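PDB 5GNE: leucine aminopeptidase from Legionella pneumophila, which probably removes amino acids one at a time from the N-terminal ends of peptides, as a zinc-dependent metalloaminopeptidase. Local coordinates for residues A61-Q66 with G241-G246; P111-Q116 with E212-R217; Q170-T175 with G246-D251; A261-D266 with T362-A367. All coordinates share one frame; numbering follows the deposited sequence.

Overall arrangement
Contacts 1, 3 and 4 are buried, whereas contact 2 lies partly at the surface. Contacts 1 and 3 share helix 243-254 and meet at Gly-246: one lays a proline ring of helix 62-65 on it, the other packs its Val-248 against strand 170-177. Contacts 2 and 4 touch each other through helices 202-221 and 355-373. Contacts 3 and 4 reach the same eight-stranded mixed sheet and rest on apolar side chains, with a serine CB joining in contact 3. Contact 2 instead places aliphatic carbons beside an intrahelical Glu-Arg salt bridge, and contact 4 also carries Asp-266, a zinc ligand. None of the four has a hydrogen bond across its segments.

Contact 1: residues A61-Q66 with G241-G246; sequences AEPYIQ and GLIGSG
Pro-63 rests its ring on the first turn of helix 243-254, where Gly-246 and Ile-243 receive it, an example of how a ring and a glycine can bring two helices close together. Along the ring, CB of Pro-63 comes first, 3.5 Å from the carbonyl carbon C of Gly-246. Next is CG of Pro-63, set between two partners: it is 3.7 Å from CA of Gly-246 and 3.8 Å from CG1 of Ile-243. CD of Pro-63 finishes the circuit, touching the same CG1 of Ile-243 at 4.0 Å. Because Gly-246 has no side chain, the ring can lie directly on its backbone, and the CA atoms of Pro-63 and Gly-246 are 5.2 Å apart. The Ile-243 side chain crosses the ring at about a right angle; with CG1 turned opposite the backbone N (chi1 -169°), its longer branch runs out to the proline, and CD1 ends 4.3 Å from OE1 of Glu-62. The carboxylate of Glu-62 finds its charge partner elsewhere, in a salt bridge to Lys-167. Polar links run round the contact instead of through it: Asn-320 hydrogen-bonds both Tyr-64 and Ser-245. Helix 62-65, which follows strand 59-60 of the small antiparallel sheet, is thus joined to the helix that follows the zinc ligand Glu-239 by a buried, apolar contact depending on shape, with no hydrogen bond between the segments.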
loop_
_atom_site.group_PDB
_atom_site.type_symbol
_atom_site.label_atom_id
_atom_site.label_comp_id
_atom_site.label_asym_id
_atom_site.label_seq_id
_atom_site.Cartn_x
_atom_site.Cartn_y
_atom_site.Cartn_z
ATOM N N ALA A 61 -7.327 8.464 12.550
ATOM C CA ALA A 61 -8.101 9.552 11.946
ATOM C C ALA A 61 -7.293 10.814 11.731
ATOM O O ALA A 61 -7.720 11.684 10.970
ATOM C CB ALA A 61 -9.286 9.879 12.784
ATOM N N GLU A 62 -6.145 10.926 12.394
ATOM C CA GLU A 62 -5.381 12.171 12.337
ATOM C C GLU A 62 -5.186 12.777 10.941
ATOM O O GLU A 62 -5.298 13.980 10.790
ATOM C CB GLU A 62 -4.023 12.001 13.018
ATOM C CG GLU A 62 -3.358 13.340 13.269
ATOM C CD GLU A 62 -2.050 13.223 14.036
ATOM O OE1 GLU A 62 -0.963 13.227 13.413
ATOM O OE2 GLU A 62 -2.116 13.169 15.280
ATOM N N PRO A 63 -4.891 11.960 9.916
ATOM C CA PRO A 63 -4.729 12.645 8.629
ATOM C C PRO A 63 -6.016 13.304 8.143
ATOM O O PRO A 63 -5.932 14.195 7.331
ATOM C CB PRO A 63 -4.329 11.511 7.676
ATOM C CG PRO A 63 -3.696 10.489 8.566
ATOM C CD PRO A 63 -4.502 10.538 9.828
ATOM N N TYR A 64 -7.179 12.876 8.620
ATOM C CA TYR A 64 -8.423 13.483 8.166
ATOM C C TYR A 64 -8.821 14.729 8.973
ATOM O O TYR A 64 -9.516 15.615 8.459
ATOM C CB TYR A 64 -9.577 12.455 8.202
ATOM C CG TYR A 64 -9.357 11.223 7.324
ATOM C CD1 TYR A 64 -9.810 11.194 6.018
ATOM C CD2 TYR A 64 -8.672 10.103 7.803
ATOM C CE1 TYR A 64 -9.626 10.093 5.233
ATOM C CE2 TYR A 64 -8.477 8.980 7.014
ATOM C CZ TYR A 64 -8.958 8.985 5.727
ATOM O OH TYR A 64 -8.765 7.885 4.917
ATOM N N ILE A 65 -8.375 14.820 10.220
ATOM C CA ILE A 65 -8.844 15.880 11.106
ATOM C C ILE A 65 -7.732 16.725 11.735
ATOM O O ILE A 65 -8.014 17.774 12.327
ATOM C CB ILE A 65 -9.714 15.299 12.227
ATOM C CG1 ILE A 65 -8.938 14.291 13.072
ATOM C CG2 ILE A 65 -10.929 14.644 11.651
ATOM C CD1 ILE A 65 -9.785 13.736 14.192
ATOM N N GLN A 66 -6.485 16.275 11.596
ATOM C CA GLN A 66 -5.298 17.072 11.957
ATOM C C GLN A 66 -5.395 17.915 13.209
ATOM O O GLN A 66 -5.294 19.132 13.036
ATOM C CB GLN A 66 -4.929 18.100 10.863
ATOM C CG GLN A 66 -4.755 17.632 9.436
ATOM C CD GLN A 66 -6.008 17.870 8.590
ATOM O OE1 GLN A 66 -7.106 18.069 9.112
ATOM N NE2 GLN A 66 -5.841 17.832 7.273
ATOM N N GLY A 241 -2.265 1.853 11.943
ATOM C CA GLY A 241 -3.553 2.329 11.476
ATOM C C GLY A 241 -3.521 3.099 10.169
ATOM O O GLY A 241 -4.254 4.077 9.986
ATOM N N LEU A 242 -2.635 2.681 9.274
ATOM C CA LEU A 242 -2.564 3.235 7.916
ATOM C C LEU A 242 -2.235 4.721 7.888
ATOM O O LEU A 242 -2.554 5.414 6.924
ATOM C CB LEU A 242 -3.880 3.001 7.155
ATOM C CG LEU A 242 -4.543 1.627 7.306
ATOM C CD1 LEU A 242 -5.779 1.525 6.408
ATOM C CD2 LEU A 242 -3.569 0.515 7.046
ATOM N N ILE A 243 -1.568 5.217 8.919
ATOM C CA ILE A 243 -1.407 6.667 9.026
ATOM C C ILE A 243 -0.458 7.257 7.964
ATOM O O ILE A 243 -0.684 8.386 7.519
ATOM C CB ILE A 243 -0.963 7.094 10.456
ATOM C CG1 ILE A 243 -1.079 8.622 10.609
ATOM C CG2 ILE A 243 0.429 6.601 10.761
ATOM C CD1 ILE A 243 -0.674 9.182 11.976
ATOM N N GLY A 244 0.561 6.509 7.524
ATOM C CA GLY A 244 1.453 7.030 6.491
ATOM C C GLY A 244 0.736 7.417 5.200
ATOM O O GLY A 244 0.822 8.595 4.761
ATOM N N SER A 245 -0.002 6.474 4.607
ATOM C CA SER A 245 -0.769 6.751 3.394
ATOM C C SER A 245 -1.871 7.793 3.637
ATOM O O SER A 245 -2.285 8.484 2.710
ATOM C CB SER A 245 -1.409 5.477 2.827
ATOM O OG SER A 245 -2.078 4.740 3.827
ATOM N N GLY A 246 -2.378 7.860 4.864
ATOM C CA GLY A 246 -3.261 8.942 5.268
ATOM C C GLY A 246 -2.660 10.283 4.883
ATOM O O GLY A 246 -3.207 11.039 4.077
#

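Contact 2: residues P111-Q116 with E212-R217; sequences PAKIWQ and ELEMAR
The guanidinium of Arg-217 and the carboxylate of Glu-214 form the flat part of this contact, and Lys-113 of the facing helix lies against both. At the guanidinium edge OE1 of Glu-214 sits nearly in plane, taking a straight bond from NE of Arg-217 at 2.9 Å (168° at the hydrogen). NH2 of Arg-217 reaches the syn lone pair of OE2 of Glu-214 at 2.6 Å, less straight and somewhat tilted from the guanidinium plane, so the arginine grips side-on, one nitrogen to each oxygen, within a single helix. Lys-113 CG meets the guanidinium at a slant, 4.1 Å from NE of Arg-217, while CB of Lys-113 lies 3.6 Å from OE1 of Glu-214. The Lys-113 and Arg-217 chains cross at about a right angle. The ammonium does not join the salt bridge: NZ of Lys-113 is 6.8 Å from OE1 of Glu-214. Nearer the backbone, CG1 of Ile-114 packs across the methylenes of Glu-214, 3.8 Å from CG, again at about a right angle. The glutamate serves both because its chain, bent at chi2 (54°), offers methylenes to the isoleucine and oxygens to the arginine; OE2 also accepts a hydrogen bond from the backbone N of Asp-110. The segment axes, 9.5 Å apart, pack obliquely in roughly opposing directions (138°), as helices layered in an alpha/beta fold: 111-123 lies against 202-221 and 355-373, and 202-221 packs on strand 185-191.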
loop_
_atom_site.group_PDB
_atom_site.type_symbol
_atom_site.label_atom_id
_atom_site.label_comp_id
_atom_site.label_asym_id
_atom_site.label_seq_id
_atom_site.Cartn_x
_atom_site.Cartn_y
_atom_site.Cartn_z
ATOM N N PRO A 111 14.380 -10.633 -12.528
ATOM C CA PRO A 111 14.063 -11.313 -11.265
ATOM C C PRO A 111 15.159 -11.229 -10.187
ATOM O O PRO A 111 14.858 -11.182 -8.990
ATOM C CB PRO A 111 13.852 -12.763 -11.702
ATOM C CG PRO A 111 13.374 -12.657 -13.087
ATOM C CD PRO A 111 14.133 -11.501 -13.687
ATOM N N ALA A 112 16.416 -11.217 -10.602
ATOM C CA ALA A 112 17.509 -11.101 -9.642
ATOM C C ALA A 112 17.464 -9.749 -8.924
ATOM O O ALA A 112 17.753 -9.653 -7.727
ATOM C CB ALA A 112 18.849 -11.291 -10.335
ATOM N N LYS A 113 17.077 -8.709 -9.655
ATOM C CA LYS A 113 17.070 -7.372 -9.094
ATOM C C LYS A 113 15.950 -7.289 -8.054
ATOM O O LYS A 113 16.126 -6.685 -6.983
ATOM C CB LYS A 113 16.856 -6.347 -10.202
ATOM C CG LYS A 113 18.056 -6.061 -11.112
ATOM C CD LYS A 113 18.882 -4.859 -10.721
ATOM C CE LYS A 113 19.941 -4.594 -11.785
ATOM N NZ LYS A 113 20.556 -3.251 -11.626
ATOM N N ILE A 114 14.815 -7.922 -8.363
ATOM C CA ILE A 114 13.731 -8.094 -7.393
ATOM C C ILE A 114 14.229 -8.742 -6.109
ATOM O O ILE A 114 14.053 -8.201 -5.016
ATOM C CB ILE A 114 12.562 -8.957 -7.937
ATOM C CG1 ILE A 114 11.880 -8.308 -9.141
ATOM C CG2 ILE A 114 11.507 -9.167 -6.874
ATOM C CD1 ILE A 114 10.662 -9.095 -9.625
ATOM N N TRP A 115 14.850 -9.911 -6.253
ATOM C CA TRP A 115 15.302 -10.686 -5.106
ATOM C C TRP A 115 16.290 -9.892 -4.270
ATOM O O TRP A 115 16.200 -9.898 -3.039
ATOM C CB TRP A 115 15.910 -12.017 -5.570
ATOM C CG TRP A 115 16.137 -13.000 -4.461
ATOM C CD1 TRP A 115 17.329 -13.312 -3.852
ATOM C CD2 TRP A 115 15.127 -13.735 -3.761
ATOM N NE1 TRP A 115 17.119 -14.239 -2.859
ATOM C CE2 TRP A 115 15.773 -14.510 -2.775
ATOM C CE3 TRP A 115 13.733 -13.829 -3.886
ATOM C CZ2 TRP A 115 15.079 -15.365 -1.923
ATOM C CZ3 TRP A 115 13.044 -14.673 -3.035
ATOM C CH2 TRP A 115 13.718 -15.433 -2.068
ATOM N N GLN A 116 17.189 -9.166 -4.931
ATOM C CA GLN A 116 18.178 -8.379 -4.211
ATOM C C GLN A 116 17.525 -7.361 -3.267
ATOM O O GLN A 116 17.964 -7.188 -2.119
ATOM C CB GLN A 116 19.105 -7.666 -5.177
ATOM C CG GLN A 116 20.302 -7.077 -4.456
ATOM C CD GLN A 116 21.371 -6.595 -5.404
ATOM O OE1 GLN A 116 21.277 -6.797 -6.619
ATOM N NE2 GLN A 116 22.418 -5.986 -4.855
ATOM N N GLU A 212 7.425 -2.932 -6.896
ATOM C CA GLU A 212 7.247 -1.615 -7.493
ATOM C C GLU A 212 8.582 -0.996 -7.830
ATOM O O GLU A 212 8.664 -0.200 -8.783
ATOM C CB GLU A 212 6.402 -0.692 -6.593
ATOM C CG GLU A 212 7.055 -0.182 -5.331
ATOM C CD GLU A 212 6.193 0.867 -4.617
ATOM O OE1 GLU A 212 5.277 1.453 -5.241
ATOM O OE2 GLU A 212 6.408 1.075 -3.407
ATOM N N LEU A 213 9.623 -1.338 -7.074
ATOM C CA LEU A 213 10.962 -0.839 -7.405
ATOM C C LEU A 213 11.401 -1.381 -8.748
ATOM O O LEU A 213 11.890 -0.626 -9.584
ATOM C CB LEU A 213 11.983 -1.213 -6.337
ATOM C CG LEU A 213 12.284 -0.042 -5.398
ATOM C CD1 LEU A 213 13.191 -0.485 -4.280
ATOM C CD2 LEU A 213 12.904 1.146 -6.157
ATOM N N GLU A 214 11.165 -2.668 -8.988
ATOM C CA GLU A 214 11.434 -3.244 -10.310
ATOM C C GLU A 214 10.574 -2.608 -11.419
ATOM O O GLU A 214 11.046 -2.385 -12.549
ATOM C CB GLU A 214 11.245 -4.764 -10.291
ATOM C CG GLU A 214 11.595 -5.474 -11.607
ATOM C CD GLU A 214 13.007 -5.180 -12.134
ATOM O OE1 GLU A 214 13.867 -4.694 -11.364
ATOM O OE2 GLU A 214 13.262 -5.460 -13.328
ATOM N N MET A 215 9.306 -2.372 -11.121
ATOM C CA MET A 215 8.430 -1.681 -12.072
ATOM C C MET A 215 9.025 -0.336 -12.480
ATOM O O MET A 215 9.152 -0.030 -13.675
ATOM C CB MET A 215 7.060 -1.489 -11.464
ATOM C CG MET A 215 6.224 -2.765 -11.503
ATOM S SD MET A 215 4.843 -2.556 -10.375
ATOM C CE MET A 215 4.000 -1.219 -11.220
ATOM N N ALA A 216 9.470 0.426 -11.484
ATOM C CA ALA A 216 10.121 1.720 -11.727
ATOM C C ALA A 216 11.360 1.556 -12.590
ATOM O O ALA A 216 11.610 2.345 -13.493
ATOM C CB ALA A 216 10.485 2.415 -10.412
ATOM N N ARG A 217 12.143 0.534 -12.315
ATOM C CA ARG A 217 13.380 0.379 -13.043
ATOM C C ARG A 217 13.149 -0.062 -14.485
ATOM O O ARG A 217 13.791 0.440 -15.406
ATOM C CB ARG A 217 14.247 -0.665 -12.354
ATOM C CG ARG A 217 15.615 -0.877 -13.004
ATOM C CD ARG A 217 16.285 -2.156 -12.484
ATOM N NE ARG A 217 15.682 -3.327 -13.113
ATOM C CZ ARG A 217 15.850 -3.652 -14.394
ATOM N NH1 ARG A 217 16.627 -2.909 -15.168
ATOM N NH2 ARG A 217 15.251 -4.725 -14.898
#

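Contact 3: residues Q170-T175 with G246-D251; sequences QPSVVT and GYVVQD
Ser-172 and Val-174, on an extended strand, face one turn of helix 243-254, giving a clear example of the helix-on-sheet layering of a three-layer alpha/beta/alpha sandwich. The backbones stay apart, with the CA atoms of Ser-172 and Val-248 7.3 Å from each other. Segment 170-175 belongs to a strand held between strands 157-164 and 230-235, both antiparallel to it; segment 246-251 keeps helical bonds such as Gln-250 N to Gly-246 O. Strand alternation decides which residues meet the helix: Ser-172 and Val-174 point toward it, whereas Val-173 points away, and its side chain touches Phe-141 of helix 132-151 on the other face of the sheet. On the helix, Val-248 alone makes the close contacts, and its two methyls divide the task. CG1, opposite the backbone N (chi1 173°), goes to the valine of the strand, and CG2 to the serine. The side chains of Val-174 and Val-248 slide past one another in opposite directions, CG2 of Val-174 coming 4.1 Å from CG1 of Val-248. Ile-233 of the neighbouring strand also touches Val-248, widening the apolar layer. The one polar side chain among the three is satisfied just beyond the end of strand 230-235: OG of Ser-172 hydrogen-bonds the backbone N of Ala-236. Meanwhile the methyl CG2 of Val-248 rests 3.5 Å from CB of Ser-172 and 3.7 Å from its OG.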
loop_
_atom_site.group_PDB
_atom_site.type_symbol
_atom_site.label_atom_id
_atom_site.label_comp_id
_atom_site.label_asym_id
_atom_site.label_seq_id
_atom_site.Cartn_x
_atom_site.Cartn_y
_atom_site.Cartn_z
ATOM N N GLN A 170 9.541 7.863 10.959
ATOM C CA GLN A 170 9.658 7.314 9.613
ATOM C C GLN A 170 8.753 8.067 8.633
ATOM O O GLN A 170 7.543 8.121 8.813
ATOM C CB GLN A 170 9.313 5.822 9.632
ATOM C CG GLN A 170 9.329 5.144 8.282
ATOM C CD GLN A 170 8.729 3.760 8.353
ATOM O OE1 GLN A 170 7.546 3.604 8.631
ATOM N NE2 GLN A 170 9.537 2.754 8.115
ATOM N N PRO A 171 9.336 8.646 7.574
ATOM C CA PRO A 171 8.510 9.369 6.605
ATOM C C PRO A 171 8.057 8.458 5.477
ATOM O O PRO A 171 8.662 7.395 5.263
ATOM C CB PRO A 171 9.468 10.423 6.058
ATOM C CG PRO A 171 10.756 9.722 6.065
ATOM C CD PRO A 171 10.764 8.775 7.255
ATOM N N SER A 172 7.029 8.876 4.750
ATOM C CA SER A 172 6.682 8.217 3.505
ATOM C C SER A 172 7.574 8.756 2.391
ATOM O O SER A 172 8.108 9.855 2.509
ATOM C CB SER A 172 5.212 8.476 3.180
ATOM O OG SER A 172 4.393 7.726 4.041
ATOM N N VAL A 173 7.665 8.038 1.278
ATOM C CA VAL A 173 8.426 8.523 0.143
ATOM C C VAL A 173 7.591 8.467 -1.116
ATOM O O VAL A 173 7.112 7.401 -1.508
ATOM C CB VAL A 173 9.687 7.695 -0.072
ATOM C CG1 VAL A 173 10.472 8.239 -1.266
ATOM C CG2 VAL A 173 10.538 7.655 1.203
ATOM N N VAL A 174 7.434 9.626 -1.753
ATOM C CA VAL A 174 6.685 9.764 -2.989
ATOM C C VAL A 174 7.686 10.017 -4.117
ATOM O O VAL A 174 8.521 10.912 -4.011
ATOM C CB VAL A 174 5.679 10.939 -2.897
ATOM C CG1 VAL A 174 4.909 11.150 -4.217
ATOM C CG2 VAL A 174 4.714 10.716 -1.756
ATOM N N THR A 175 7.618 9.216 -5.181
ATOM C CA THR A 175 8.436 9.432 -6.374
ATOM C C THR A 175 7.523 9.441 -7.586
ATOM O O THR A 175 6.411 8.905 -7.526
ATOM C CB THR A 175 9.479 8.362 -6.575
ATOM O OG1 THR A 175 8.837 7.170 -7.051
ATOM C CG2 THR A 175 10.229 8.096 -5.274
ATOM N N GLY A 246 -2.378 7.860 4.864
ATOM C CA GLY A 246 -3.261 8.942 5.268
ATOM C C GLY A 246 -2.660 10.283 4.883
ATOM O O GLY A 246 -3.207 11.039 4.077
ATOM N N TYR A 247 -1.497 10.565 5.452
ATOM C CA TYR A 247 -0.781 11.792 5.121
ATOM C C TYR A 247 -0.484 11.933 3.635
ATOM O O TYR A 247 -0.651 13.015 3.084
ATOM C CB TYR A 247 0.503 11.875 5.939
ATOM C CG TYR A 247 0.196 12.195 7.376
ATOM C CD1 TYR A 247 -0.484 13.373 7.700
ATOM C CD2 TYR A 247 0.565 11.344 8.405
ATOM C CE1 TYR A 247 -0.776 13.693 9.011
ATOM C CE2 TYR A 247 0.277 11.658 9.717
ATOM C CZ TYR A 247 -0.395 12.837 10.013
ATOM O OH TYR A 247 -0.687 13.162 11.310
ATOM N N VAL A 248 -0.059 10.847 2.988
ATOM C CA VAL A 248 0.226 10.928 1.559
ATOM C C VAL A 248 -1.026 11.327 0.747
ATOM O O VAL A 248 -0.943 12.159 -0.169
ATOM C CB VAL A 248 0.815 9.618 1.022
ATOM C CG1 VAL A 248 0.936 9.680 -0.485
ATOM C CG2 VAL A 248 2.180 9.368 1.639
ATOM N N VAL A 249 -2.168 10.718 1.035
ATOM C CA VAL A 249 -3.378 11.047 0.291
ATOM C C VAL A 249 -3.779 12.508 0.521
ATOM O O VAL A 249 -4.146 13.236 -0.421
ATOM C CB VAL A 249 -4.553 10.118 0.662
ATOM C CG1 VAL A 249 -5.775 10.544 -0.089
ATOM C CG2 VAL A 249 -4.198 8.690 0.268
ATOM N N GLN A 250 -3.666 12.947 1.765
ATOM C CA GLN A 250 -3.897 14.342 2.095
ATOM C C GLN A 250 -2.924 15.245 1.307
ATOM O O GLN A 250 -3.324 16.308 0.815
ATOM C CB GLN A 250 -3.772 14.563 3.608
ATOM C CG GLN A 250 -4.860 13.833 4.393
ATOM C CD GLN A 250 -6.276 14.271 4.008
ATOM O OE1 GLN A 250 -6.606 15.461 4.053
ATOM N NE2 GLN A 250 -7.119 13.308 3.635
ATOM N N ASP A 251 -1.669 14.823 1.176
ATOM C CA ASP A 251 -0.693 15.616 0.425
ATOM C C ASP A 251 -1.070 15.718 -1.060
ATOM O O ASP A 251 -0.961 16.796 -1.661
ATOM C CB ASP A 251 0.705 15.019 0.576
ATOM C CG ASP A 251 1.787 15.901 -0.022
ATOM O OD1 ASP A 251 2.127 16.912 0.633
ATOM O OD2 ASP A 251 2.328 15.579 -1.107
#

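Contact 4: residues A261-D266 with T362-A367; sequences AVMQLD and TKLGLA. With ZN (zinc ion), chain D.
Met-263 spans the interval between a central strand and helix 355-373, ending on Leu-364 and Gly-365. It illustrates how a long, flexible side chain bridges backbones that remain well separated, the CA atoms of Met-263 and Gly-365 being 8.0 Å apart. The packed part is small. SD of Met-263 lies against the helix backbone, 4.1 Å from CA of Gly-365, and CE of Met-263 reaches CG of Leu-364 at 4.2 Å. The chain runs fully extended through chi1 and chi2 (179° and 173°), carrying the sulfur straight out from the strand, and then bends at chi3 (-86°) to lay its methyl beside the leucine. Pro-331 of the adjoining strand touches both Met-263 and Leu-364, and Phe-368 of the same helix adds to the apolar surroundings of the methionine. Away from this point the contact between the two segments loosens: Leu-265 points toward the helix but meets it at Phe-361, one residue before segment 362-367, and on the far side of the helix Lys-363 lies partly exposed. The end of segment 261-266 does quite different work. Asp-266 binds the zinc ion with both oxygens, unequally, OD1 at 2.0 Å from the metal and OD2 at 2.5 Å, and OD2 also hydrogen-bonds OG of Ser-316. His-191 and Asp-204 complete this zinc site, and Asp-204 also binds a second zinc with Glu-239 and His-344. Apolar helix-on-strand packing thus leads, within three residues, into the two-zinc centre characteristic of the M28 aminopeptidases.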
loop_
_atom_site.group_PDB
_atom_site.type_symbol
_atom_site.label_atom_id
_atom_site.label_comp_id
_atom_site.label_asym_id
_atom_site.label_seq_id
_atom_site.Cartn_x
_atom_site.Cartn_y
_atom_site.Cartn_z
ATOM N N ALA A 261 -6.023 6.387 -11.071
ATOM C CA ALA A 261 -5.915 4.980 -10.686
ATOM C C ALA A 261 -4.810 4.721 -9.696
ATOM O O ALA A 261 -3.710 5.256 -9.824
ATOM C CB ALA A 261 -5.679 4.102 -11.906
ATOM N N VAL A 262 -5.112 3.848 -8.747
ATOM C CA VAL A 262 -4.203 3.496 -7.677
ATOM C C VAL A 262 -4.134 1.967 -7.513
ATOM O O VAL A 262 -5.164 1.277 -7.407
ATOM C CB VAL A 262 -4.638 4.164 -6.339
ATOM C CG1 VAL A 262 -3.650 3.800 -5.211
ATOM C CG2 VAL A 262 -4.728 5.681 -6.495
ATOM N N MET A 263 -2.905 1.455 -7.515
ATOM C CA MET A 263 -2.600 0.054 -7.211
ATOM C C MET A 263 -1.889 -0.070 -5.884
ATOM O O MET A 263 -0.925 0.637 -5.625
ATOM C CB MET A 263 -1.713 -0.557 -8.268
ATOM C CG MET A 263 -1.320 -2.059 -8.003
ATOM S SD MET A 263 -0.453 -2.776 -9.354
ATOM C CE MET A 263 -1.810 -3.272 -10.290
ATOM N N GLN A 264 -2.386 -0.974 -5.042
ATOM C CA GLN A 264 -1.751 -1.265 -3.764
ATOM C C GLN A 264 -1.135 -2.628 -3.789
ATOM O O GLN A 264 -1.795 -3.632 -4.125
ATOM C CB GLN A 264 -2.747 -1.168 -2.618
ATOM C CG GLN A 264 -2.217 -1.616 -1.283
ATOM C CD GLN A 264 -1.204 -0.692 -0.647
ATOM O OE1 GLN A 264 -0.810 0.326 -1.219
ATOM N NE2 GLN A 264 -0.768 -1.055 0.576
ATOM N N LEU A 265 0.134 -2.666 -3.417
ATOM C CA LEU A 265 0.885 -3.897 -3.337
ATOM C C LEU A 265 1.206 -4.178 -1.888
ATOM O O LEU A 265 2.167 -3.644 -1.346
ATOM C CB LEU A 265 2.161 -3.776 -4.162
ATOM C CG LEU A 265 1.898 -3.614 -5.668
ATOM C CD1 LEU A 265 3.139 -3.124 -6.389
ATOM C CD2 LEU A 265 1.427 -4.956 -6.276
ATOM N N ASP A 266 0.408 -5.026 -1.261
ATOM C CA ASP A 266 0.661 -5.426 0.101
ATOM C C ASP A 266 0.644 -6.967 0.154
ATOM O O ASP A 266 -0.410 -7.592 0.024
ATOM C CB ASP A 266 -0.387 -4.767 0.995
ATOM C CG ASP A 266 -0.022 -4.781 2.446
ATOM O OD1 ASP A 266 1.011 -5.380 2.808
ATOM O OD2 ASP A 266 -0.766 -4.146 3.222
ATOM N N THR A 362 4.964 -8.148 -10.698
ATOM C CA THR A 362 5.654 -7.161 -11.532
ATOM C C THR A 362 5.074 -7.088 -12.935
ATOM O O THR A 362 4.843 -5.993 -13.454
ATOM C CB THR A 362 7.175 -7.452 -11.626
ATOM O OG1 THR A 362 7.677 -7.616 -10.304
ATOM C CG2 THR A 362 7.913 -6.306 -12.270
ATOM N N LYS A 363 4.788 -8.248 -13.528
ATOM C CA LYS A 363 4.122 -8.263 -14.826
ATOM C C LYS A 363 2.807 -7.502 -14.750
ATOM O O LYS A 363 2.560 -6.593 -15.562
ATOM C CB LYS A 363 3.881 -9.685 -15.309
ATOM C CG LYS A 363 5.136 -10.378 -15.804
ATOM C CD LYS A 363 4.892 -11.818 -16.244
ATOM C CE LYS A 363 6.153 -12.365 -16.916
ATOM N NZ LYS A 363 6.150 -13.818 -17.104
ATOM N N LEU A 364 1.984 -7.851 -13.764
ATOM C CA LEU A 364 0.693 -7.208 -13.610
ATOM C C LEU A 364 0.817 -5.706 -13.509
ATOM O O LEU A 364 0.184 -4.989 -14.255
ATOM C CB LEU A 364 -0.026 -7.743 -12.379
ATOM C CG LEU A 364 -1.355 -7.035 -12.111
ATOM C CD1 LEU A 364 -2.298 -7.192 -13.282
ATOM C CD2 LEU A 364 -1.978 -7.595 -10.837
ATOM N N GLY A 365 1.680 -5.244 -12.610
ATOM C CA GLY A 365 1.994 -3.835 -12.473
ATOM C C GLY A 365 2.381 -3.134 -13.765
ATOM O O GLY A 365 1.919 -2.013 -14.049
ATOM N N LEU A 366 3.222 -3.781 -14.562
ATOM C CA LEU A 366 3.701 -3.152 -15.793
ATOM C C LEU A 366 2.608 -3.090 -16.864
ATOM O O LEU A 366 2.494 -2.093 -17.563
ATOM C CB LEU A 366 4.935 -3.883 -16.303
ATOM C CG LEU A 366 6.196 -3.595 -15.472
ATOM C CD1 LEU A 366 7.391 -4.481 -15.831
ATOM C CD2 LEU A 366 6.592 -2.148 -15.594
ATOM N N ALA A 367 1.804 -4.144 -17.003
ATOM C CA ALA A 367 0.636 -4.101 -17.897
ATOM C C ALA A 367 -0.330 -2.974 -17.467
ATOM O O ALA A 367 -0.857 -2.196 -18.292
ATOM C CB ALA A 367 -0.066 -5.432 -17.908
HETATM ZN ZN ZN D . 0.907 -5.149 4.780
#